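Long-range contact in putative molybdenum cofactor biosynthesis protein (Corynebacterium diphtheriae, PDB 2G2C), which is of unknown function but probably binds molybdopterin during molybdenum cofactor biosynthesis: residues G78-Q86 against G118-V126. Sequence-based numbering, arbitrary orientation. Where two conformers were deposited one is given.
With NA (sodium ion), chain B.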
# COMPACT_ATOMS: atom_id res chain seq x y z
N GLY A 78 -6.25 -5.31 -6.77
CA GLY A 78 -7.24 -6.05 -5.97
C GLY A 78 -8.26 -5.19 -5.25
O GLY A 78 -8.86 -5.63 -4.27
N THR A 79 -8.50 -3.98 -5.77
CA THR A 79 -9.42 -3.05 -5.09
C THR A 79 -10.82 -2.92 -5.72
O THR A 79 -11.62 -2.15 -5.22
CB THR A 79 -8.81 -1.63 -4.98
OG1 THR A 79 -8.66 -1.07 -6.29
CG2 THR A 79 -7.42 -1.66 -4.29
N GLY A 80 -11.09 -3.63 -6.82
CA GLY A 80 -12.42 -3.56 -7.46
C GLY A 80 -13.46 -4.42 -6.75
O GLY A 80 -13.32 -4.79 -5.59
N ILE A 81 -14.50 -4.78 -7.50
CA ILE A 81 -15.70 -5.38 -6.93
C ILE A 81 -15.83 -6.90 -7.25
O ILE A 81 -16.74 -7.56 -6.72
CB ILE A 81 -17.01 -4.61 -7.31
CG1 ILE A 81 -18.11 -4.82 -6.24
CG2 ILE A 81 -17.43 -4.94 -8.75
CD1 ILE A 81 -17.74 -4.20 -4.85
N ARG A 82 -14.93 -7.44 -8.08
CA ARG A 82 -14.90 -8.89 -8.31
C ARG A 82 -14.78 -9.62 -6.98
O ARG A 82 -14.20 -9.10 -6.02
CB ARG A 82 -13.70 -9.26 -9.19
CG ARG A 82 -13.82 -8.81 -10.64
CD ARG A 82 -12.78 -9.52 -11.53
NE ARG A 82 -12.77 -10.98 -11.32
CZ ARG A 82 -12.31 -11.88 -12.19
NH1 ARG A 82 -11.84 -11.51 -13.37
NH2 ARG A 82 -12.35 -13.16 -11.86
N ALA A 83 -15.32 -10.84 -6.91
CA ALA A 83 -15.22 -11.61 -5.68
C ALA A 83 -13.78 -11.70 -5.16
O ALA A 83 -13.56 -11.62 -3.95
CB ALA A 83 -15.82 -13.01 -5.86
N LYS A 84 -12.80 -11.91 -6.07
CA LYS A 84 -11.41 -12.10 -5.64
C LYS A 84 -10.69 -10.81 -5.28
O LYS A 84 -9.57 -10.85 -4.74
CB LYS A 84 -10.62 -12.75 -6.79
CG LYS A 84 -10.50 -11.89 -8.08
CD LYS A 84 -9.77 -12.66 -9.21
CE LYS A 84 -9.49 -11.77 -10.42
NZ LYS A 84 -8.60 -12.45 -11.40
N ASN A 85 -11.33 -9.66 -5.56
CA ASN A 85 -10.74 -8.36 -5.24
C ASN A 85 -10.98 -8.06 -3.77
O ASN A 85 -12.00 -7.45 -3.39
CB ASN A 85 -11.39 -7.24 -6.06
CG ASN A 85 -11.10 -7.32 -7.52
OD1 ASN A 85 -10.09 -7.89 -7.95
ND2 ASN A 85 -11.97 -6.72 -8.28
N GLN A 86 -10.04 -8.51 -2.93
CA GLN A 86 -10.23 -8.45 -1.48
C GLN A 86 -9.07 -7.68 -0.80
O GLN A 86 -8.86 -7.79 0.41
CB GLN A 86 -10.32 -9.86 -0.91
CG GLN A 86 -11.54 -10.66 -1.33
CD GLN A 86 -12.83 -10.13 -0.76
OE1 GLN A 86 -13.87 -10.03 -1.48
NE2 GLN A 86 -12.78 -9.72 0.51
N GLY A 118 -13.54 5.76 -9.13
CA GLY A 118 -14.74 5.57 -8.31
C GLY A 118 -14.92 4.17 -7.79
O GLY A 118 -15.44 3.97 -6.69
N LEU A 119 -14.51 3.20 -8.61
CA LEU A 119 -14.57 1.78 -8.29
C LEU A 119 -13.48 1.29 -7.36
O LEU A 119 -13.58 0.17 -6.84
CB LEU A 119 -14.44 1.01 -9.58
CG LEU A 119 -15.48 1.51 -10.56
CD1 LEU A 119 -15.08 1.08 -11.93
CD2 LEU A 119 -16.85 0.95 -10.11
N SER A 120 -12.41 2.06 -7.18
CA SER A 120 -11.40 1.67 -6.17
C SER A 120 -11.92 1.85 -4.73
O SER A 120 -12.41 2.91 -4.28
CB SER A 120 -10.04 2.37 -6.35
OG SER A 120 -9.13 2.01 -5.28
N ARG A 121 -11.78 0.76 -4.02
CA ARG A 121 -12.23 0.69 -2.66
C ARG A 121 -10.99 0.69 -1.77
O ARG A 121 -11.08 0.35 -0.60
CB ARG A 121 -13.00 -0.58 -2.50
CG ARG A 121 -14.16 -0.65 -3.49
CD ARG A 121 -15.00 -1.88 -3.23
NE ARG A 121 -14.16 -3.08 -3.36
CZ ARG A 121 -13.80 -3.86 -2.35
NH1 ARG A 121 -14.18 -3.57 -1.10
NH2 ARG A 121 -13.03 -4.93 -2.60
N GLY A 122 -9.83 1.06 -2.34
CA GLY A 122 -8.58 0.99 -1.58
C GLY A 122 -8.62 1.86 -0.36
O GLY A 122 -9.15 2.98 -0.43
N ILE A 123 -8.08 1.35 0.77
CA ILE A 123 -8.05 2.14 1.99
C ILE A 123 -6.64 2.60 2.36
O ILE A 123 -5.64 2.13 1.80
CB ILE A 123 -8.78 1.43 3.18
CG1 ILE A 123 -8.07 0.13 3.51
CG2 ILE A 123 -10.25 1.23 2.81
CD1 ILE A 123 -8.58 -0.51 4.80
N VAL A 124 -6.59 3.53 3.32
CA VAL A 124 -5.33 4.01 3.90
C VAL A 124 -5.52 4.00 5.40
O VAL A 124 -6.54 4.45 5.90
CB VAL A 124 -4.98 5.48 3.49
CG1 VAL A 124 -3.67 5.93 4.12
CG2 VAL A 124 -4.90 5.57 1.94
N GLY A 125 -4.52 3.50 6.12
CA GLY A 125 -4.67 3.54 7.58
C GLY A 125 -3.40 3.18 8.28
O GLY A 125 -2.44 2.74 7.61
N VAL A 126 -3.40 3.28 9.62
CA VAL A 126 -2.20 2.85 10.37
C VAL A 126 -2.54 1.69 11.29
O VAL A 126 -3.70 1.51 11.66
CB VAL A 126 -1.60 4.02 11.23
CG1 VAL A 126 -1.08 5.14 10.35
CG2 VAL A 126 -2.63 4.61 12.18
NA NA B . -7.20 -2.31 -8.39
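Arg-121 grips the backbone carbonyl oxygen of Gly-80 side-on, a worked example of how a single arginine can tie one loop to another. Arg-121 NE at 2.9 Å and Arg-121 NH2 at 3.0 Å from Gly-80 O put two donors on one acceptor lying near the guanidinium plane. The two N-H groups reach that oxygen differently: NH2 lies nearly in line with the C=O bond (165°), whereas NE stands above the carbonyl plane. Asn-85 O also sits at the guanidinium edge, 2.8 Å from Arg-121 NH2. A bend at chi3 (-59°) turns the guanidinium edge toward Gly-80 O, and Arg-121 N gives a further bond to Thr-79 O. Beyond the contact, NH1 forms a salt bridge with Glu-89 of helix 87-92, which would help to hold the guanidinium's rotation.

The fold, probably a molybdopterin-binding domain, is a mixed sheet flanked by helices. Here the loop leaving strand 72-76 is joined to the chain entering strand 124-126, and Thr-79, buried, takes up the close packing: its CG2 lies 4.0 Å from Gly-122 CA, while OG1 binds the sodium ion at 2.8 Å and makes a weak hydrogen bond with Ser-120 OG. That serine hydroxyl in turn accepts from Gly-122 N, closing an ST turn over Ser-120 to Gly-122, beside the threonine.

Toward solvent the fit is looser. Exposed Ile-81 crosses the arginine chain at about a right angle, touching it with CD1 at 3.9 Å from Arg-121 CD, and Leu-119 approaches chiefly through its backbone carbonyl, its side chain staying farther off.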